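Local coordinates for protein enoyl-CoA hydratase (Mycobacterium avium subsp. paratuberculosis, PDB 4LK5) that probably catalyses the hydration of the double bond of enoyl-CoA thioesters, at residues V80-S94 / H130-G144. Numbering follows the deposited sequence.
Sequences VKVVRIGGAGRGFSS and HPVVAVVQGPAAGVG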
loop_
_atom_site.group_PDB
_atom_site.type_symbol
_atom_site.label_atom_id
_atom_site.label_comp_id
_atom_site.label_asym_id
_atom_site.label_seq_id
_atom_site.Cartn_x
_atom_site.Cartn_y
_atom_site.Cartn_z
ATOM N N VAL C 80 4.202 27.147 -16.837
ATOM C CA VAL C 80 3.300 26.178 -16.218
ATOM C C VAL C 80 3.747 25.940 -14.785
ATOM O O VAL C 80 4.937 25.699 -14.533
ATOM C CB VAL C 80 3.247 24.872 -17.043
ATOM C CG1 VAL C 80 2.609 23.736 -16.256
ATOM C CG2 VAL C 80 2.491 25.109 -18.347
ATOM N N LYS C 81 2.803 26.055 -13.842
ATOM C CA LYS C 81 3.083 25.724 -12.426
ATOM C C LYS C 81 2.203 24.596 -11.888
ATOM O O LYS C 81 2.653 23.846 -11.031
ATOM C CB LYS C 81 2.926 26.944 -11.533
ATOM C CG LYS C 81 3.873 28.095 -11.876
ATOM C CD LYS C 81 5.102 28.104 -10.973
ATOM C CE LYS C 81 5.779 29.467 -10.898
ATOM N NZ LYS C 81 6.547 29.645 -9.628
ATOM N N VAL C 82 0.961 24.491 -12.368
ATOM C CA VAL C 82 0.029 23.453 -11.929
ATOM C C VAL C 82 -0.691 22.995 -13.153
ATOM O O VAL C 82 -0.827 23.779 -14.074
ATOM C CB VAL C 82 -1.041 23.988 -10.953
ATOM C CG1 VAL C 82 -1.954 22.868 -10.429
ATOM C CG2 VAL C 82 -0.385 24.714 -9.791
ATOM N N VAL C 83 -1.162 21.742 -13.152
ATOM C CA VAL C 83 -1.830 21.141 -14.296
ATOM C C VAL C 83 -3.148 20.475 -13.833
ATOM O O VAL C 83 -3.178 19.776 -12.835
ATOM C CB VAL C 83 -0.890 20.102 -14.964
ATOM C CG1 VAL C 83 -1.611 19.308 -16.056
ATOM C CG2 VAL C 83 0.361 20.764 -15.537
ATOM N N ARG C 84 -4.252 20.720 -14.522
ATOM C CA ARG C 84 -5.494 20.060 -14.152
ATOM C C ARG C 84 -6.082 19.357 -15.341
ATOM O O ARG C 84 -6.150 19.938 -16.405
ATOM C CB ARG C 84 -6.536 21.018 -13.567
ATOM C CG ARG C 84 -6.426 22.483 -13.955
ATOM C CD ARG C 84 -7.751 23.090 -14.437
ATOM N NE ARG C 84 -8.861 23.042 -13.486
ATOM C CZ ARG C 84 -9.995 22.355 -13.665
ATOM N NH1 ARG C 84 -10.190 21.622 -14.759
ATOM N NH2 ARG C 84 -10.953 22.401 -12.743
ATOM N N ILE C 85 -6.493 18.106 -15.145
ATOM C CA ILE C 85 -7.223 17.361 -16.159
ATOM C C ILE C 85 -8.612 17.244 -15.648
ATOM O O ILE C 85 -8.814 16.999 -14.457
ATOM C CB ILE C 85 -6.847 15.869 -16.309
ATOM C CG1 ILE C 85 -5.608 15.501 -15.526
ATOM C CG2 ILE C 85 -6.761 15.467 -17.782
ATOM C CD1 ILE C 85 -4.369 16.124 -16.086
ATOM N N GLY C 86 -9.555 17.333 -16.572
ATOM C CA GLY C 86 -10.952 17.098 -16.290
ATOM C C GLY C 86 -11.717 16.813 -17.572
ATOM O O GLY C 86 -11.127 16.737 -18.660
ATOM N N GLY C 87 -13.030 16.624 -17.422
ATOM C CA GLY C 87 -13.937 16.365 -18.531
ATOM C C GLY C 87 -15.218 17.154 -18.364
ATOM O O GLY C 87 -15.666 17.349 -17.228
ATOM N N ALA C 88 -15.811 17.597 -19.486
ATOM C CA ALA C 88 -16.974 18.514 -19.464
ATOM C C ALA C 88 -18.300 17.830 -19.100
ATOM O O ALA C 88 -18.516 16.649 -19.399
ATOM C CB ALA C 88 -17.106 19.261 -20.789
ATOM N N GLY C 89 -19.180 18.600 -18.459
ATOM C CA GLY C 89 -20.515 18.147 -18.115
ATOM C C GLY C 89 -20.543 17.149 -16.974
ATOM O O GLY C 89 -19.933 17.367 -15.955
ATOM N N ARG C 90 -21.270 16.054 -17.160
ATOM C CA ARG C 90 -21.575 15.120 -16.077
ATOM C C ARG C 90 -20.354 14.282 -15.651
ATOM O O ARG C 90 -20.082 14.140 -14.449
ATOM C CB ARG C 90 -22.733 14.197 -16.494
ATOM C CG ARG C 90 -23.274 13.319 -15.376
ATOM C CD ARG C 90 -24.209 12.252 -15.919
ATOM N NE ARG C 90 -24.044 10.967 -15.221
ATOM C CZ ARG C 90 -24.228 9.768 -15.785
ATOM N NH1 ARG C 90 -24.581 9.671 -17.067
ATOM N NH2 ARG C 90 -24.049 8.649 -15.076
ATOM N N GLY C 91 -19.630 13.744 -16.636
ATOM C CA GLY C 91 -18.579 12.749 -16.407
ATOM C C GLY C 91 -17.174 13.309 -16.412
ATOM O O GLY C 91 -16.958 14.456 -16.800
ATOM N N PHE C 92 -16.231 12.493 -15.927
ATOM C CA PHE C 92 -14.815 12.796 -16.000
ATOM C C PHE C 92 -14.269 12.167 -17.289
ATOM O O PHE C 92 -13.816 12.876 -18.159
ATOM C CB PHE C 92 -14.082 12.258 -14.763
ATOM C CG PHE C 92 -12.577 12.324 -14.875
ATOM C CD1 PHE C 92 -11.910 13.542 -14.768
ATOM C CD2 PHE C 92 -11.827 11.163 -15.114
ATOM C CE1 PHE C 92 -10.523 13.610 -14.882
ATOM C CE2 PHE C 92 -10.430 11.231 -15.215
ATOM C CZ PHE C 92 -9.781 12.454 -15.108
ATOM N N SER C 93 -14.296 10.835 -17.380
ATOM C CA SER C 93 -14.168 10.107 -18.653
ATOM C C SER C 93 -14.550 8.660 -18.468
ATOM O O SER C 93 -14.116 8.017 -17.495
ATOM C CB SER C 93 -12.763 10.129 -19.239
ATOM O OG SER C 93 -12.598 9.014 -20.124
ATOM N N SER C 94 -15.319 8.152 -19.436
ATOM C CA SER C 94 -15.733 6.752 -19.473
ATOM C C SER C 94 -14.654 5.852 -20.071
ATOM O O SER C 94 -14.871 4.653 -20.253
ATOM C CB SER C 94 -17.045 6.580 -20.251
ATOM O OG SER C 94 -16.911 7.041 -21.577
ATOM N N HIS C 130 5.624 19.152 -12.204
ATOM C CA HIS C 130 4.706 20.041 -11.592
ATOM C C HIS C 130 3.606 19.227 -10.985
ATOM O O HIS C 130 3.398 18.069 -11.367
ATOM C CB HIS C 130 4.158 21.011 -12.656
ATOM C CG HIS C 130 5.213 21.893 -13.240
ATOM N ND1 HIS C 130 5.856 22.863 -12.500
ATOM C CD2 HIS C 130 5.807 21.893 -14.454
ATOM C CE1 HIS C 130 6.776 23.451 -13.246
ATOM N NE2 HIS C 130 6.760 22.886 -14.442
ATOM N N PRO C 131 2.883 19.809 -10.019
ATOM C CA PRO C 131 1.739 19.054 -9.517
ATOM C C PRO C 131 0.712 18.888 -10.618
ATOM O O PRO C 131 0.433 19.846 -11.340
ATOM C CB PRO C 131 1.209 19.948 -8.402
ATOM C CG PRO C 131 2.430 20.628 -7.887
ATOM C CD PRO C 131 3.235 20.923 -9.127
ATOM N N VAL C 132 0.196 17.674 -10.774
ATOM C CA VAL C 132 -0.848 17.396 -11.745
ATOM C C VAL C 132 -2.120 16.996 -11.016
ATOM O O VAL C 132 -2.097 16.057 -10.231
ATOM C CB VAL C 132 -0.430 16.269 -12.686
ATOM C CG1 VAL C 132 -1.588 15.939 -13.627
ATOM C CG2 VAL C 132 0.810 16.670 -13.464
ATOM N N VAL C 133 -3.220 17.708 -11.276
ATOM C CA VAL C 133 -4.443 17.550 -10.512
ATOM C C VAL C 133 -5.546 16.956 -11.334
ATOM O O VAL C 133 -5.849 17.492 -12.372
ATOM C CB VAL C 133 -4.999 18.890 -10.020
ATOM C CG1 VAL C 133 -6.193 18.633 -9.079
ATOM C CG2 VAL C 133 -3.939 19.702 -9.322
ATOM N N ALA C 134 -6.158 15.874 -10.847
ATOM C CA ALA C 134 -7.329 15.282 -11.456
ATOM C C ALA C 134 -8.611 15.718 -10.767
ATOM O O ALA C 134 -8.786 15.557 -9.569
ATOM C CB ALA C 134 -7.238 13.768 -11.455
ATOM N N VAL C 135 -9.527 16.222 -11.568
ATOM C CA VAL C 135 -10.727 16.866 -11.108
ATOM C C VAL C 135 -11.890 16.004 -11.531
ATOM O O VAL C 135 -12.303 16.059 -12.663
ATOM C CB VAL C 135 -10.870 18.242 -11.793
ATOM C CG1 VAL C 135 -12.179 18.903 -11.383
ATOM C CG2 VAL C 135 -9.683 19.123 -11.460
ATOM N N VAL C 136 -12.423 15.220 -10.616
ATOM C CA VAL C 136 -13.338 14.158 -10.975
ATOM C C VAL C 136 -14.760 14.532 -10.512
ATOM O O VAL C 136 -15.067 14.365 -9.348
ATOM C CB VAL C 136 -12.807 12.829 -10.383
ATOM C CG1 VAL C 136 -13.643 11.644 -10.816
ATOM C CG2 VAL C 136 -11.371 12.593 -10.840
ATOM N N GLN C 137 -15.599 15.070 -11.412
ATOM C CA GLN C 137 -16.944 15.568 -11.001
ATOM C C GLN C 137 -17.972 14.474 -11.141
ATOM O O GLN C 137 -19.024 14.566 -10.542
ATOM C CB GLN C 137 -17.485 16.822 -11.751
ATOM C CG GLN C 137 -16.552 17.620 -12.652
ATOM C CD GLN C 137 -16.266 16.899 -13.960
ATOM O OE1 GLN C 137 -17.148 16.245 -14.567
ATOM N NE2 GLN C 137 -14.998 16.989 -14.395
ATOM N N GLY C 138 -17.680 13.446 -11.932
ATOM C CA GLY C 138 -18.628 12.360 -12.090
ATOM C C GLY C 138 -17.981 11.024 -12.350
ATOM O O GLY C 138 -16.966 10.724 -11.770
ATOM N N PRO C 139 -18.585 10.196 -13.217
ATOM C CA PRO C 139 -18.002 8.866 -13.470
ATOM C C PRO C 139 -16.585 8.884 -14.033
ATOM O O PRO C 139 -16.230 9.762 -14.842
ATOM C CB PRO C 139 -18.978 8.239 -14.470
ATOM C CG PRO C 139 -20.282 8.932 -14.221
ATOM C CD PRO C 139 -19.946 10.332 -13.781
ATOM N N ALA C 140 -15.770 7.953 -13.525
ATOM C CA ALA C 140 -14.443 7.623 -14.063
ATOM C C ALA C 140 -14.440 6.122 -14.340
ATOM O O ALA C 140 -14.714 5.290 -13.446
ATOM C CB ALA C 140 -13.354 7.956 -13.054
ATOM N N ALA C 141 -14.122 5.747 -15.561
ATOM C CA ALA C 141 -14.169 4.321 -15.907
ATOM C C ALA C 141 -13.040 3.929 -16.828
ATOM O O ALA C 141 -12.568 4.744 -17.614
ATOM C CB ALA C 141 -15.514 3.994 -16.541
ATOM N N GLY C 142 -12.591 2.684 -16.719
ATOM C CA GLY C 142 -11.445 2.196 -17.518
ATOM C C GLY C 142 -10.226 3.107 -17.453
ATOM O O GLY C 142 -9.844 3.556 -16.385
ATOM N N VAL C 143 -9.598 3.398 -18.595
ATOM C CA VAL C 143 -8.406 4.253 -18.547
ATOM C C VAL C 143 -8.660 5.625 -18.008
ATOM O O VAL C 143 -7.712 6.333 -17.746
ATOM C CB VAL C 143 -7.719 4.501 -19.907
ATOM C CG1 VAL C 143 -6.689 3.429 -20.168
ATOM C CG2 VAL C 143 -8.717 4.620 -21.022
ATOM N N GLY C 144 -9.911 6.042 -17.912
ATOM C CA GLY C 144 -10.206 7.315 -17.277
ATOM C C GLY C 144 -9.673 7.257 -15.850
ATOM O O GLY C 144 -9.046 8.208 -15.347
#
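F92 lays its ring against V136 and the carbonyl oxygen of V135 at one end and near A140 and the G144 carbonyl oxygen at the other. V136 CG2 sits over one face in a CH-pi contact, 4.2 Å from the ring centroid, while G144 O meets the edge, 3.3 Å from F92 CE2. With CG anti to the backbone N (chi1 170°), the ring swings back toward strand 132-136, and a flat, apolar group suits this buried place lined by V136, A140 and the backbone of V135 and G144. F92 N donates to P139 O (2.9 Å), and A141 N bonds to S93 O (3.0 Å). Further back, strands 82-87 and 132-136 run parallel at 25°, neighbours in the central sheet of the crotonase fold; V133 uses both backbone polar atoms, V133 N reaching V83 O at 2.6 Å and V133 O accepting from I85 N at 2.9 Å. Beta-branched residues suit these extended backbones: V132 CG1 packs on I85 CD1 (3.7 Å), both residues also touching C151. On the other face, the bent chain of R84 lays its guanidinium over V135 CG2, near V224 of helix 217-233. Strand 45-50 borders 82-87 along its far edge, and S93 OG bonds to N57 O and G95 N.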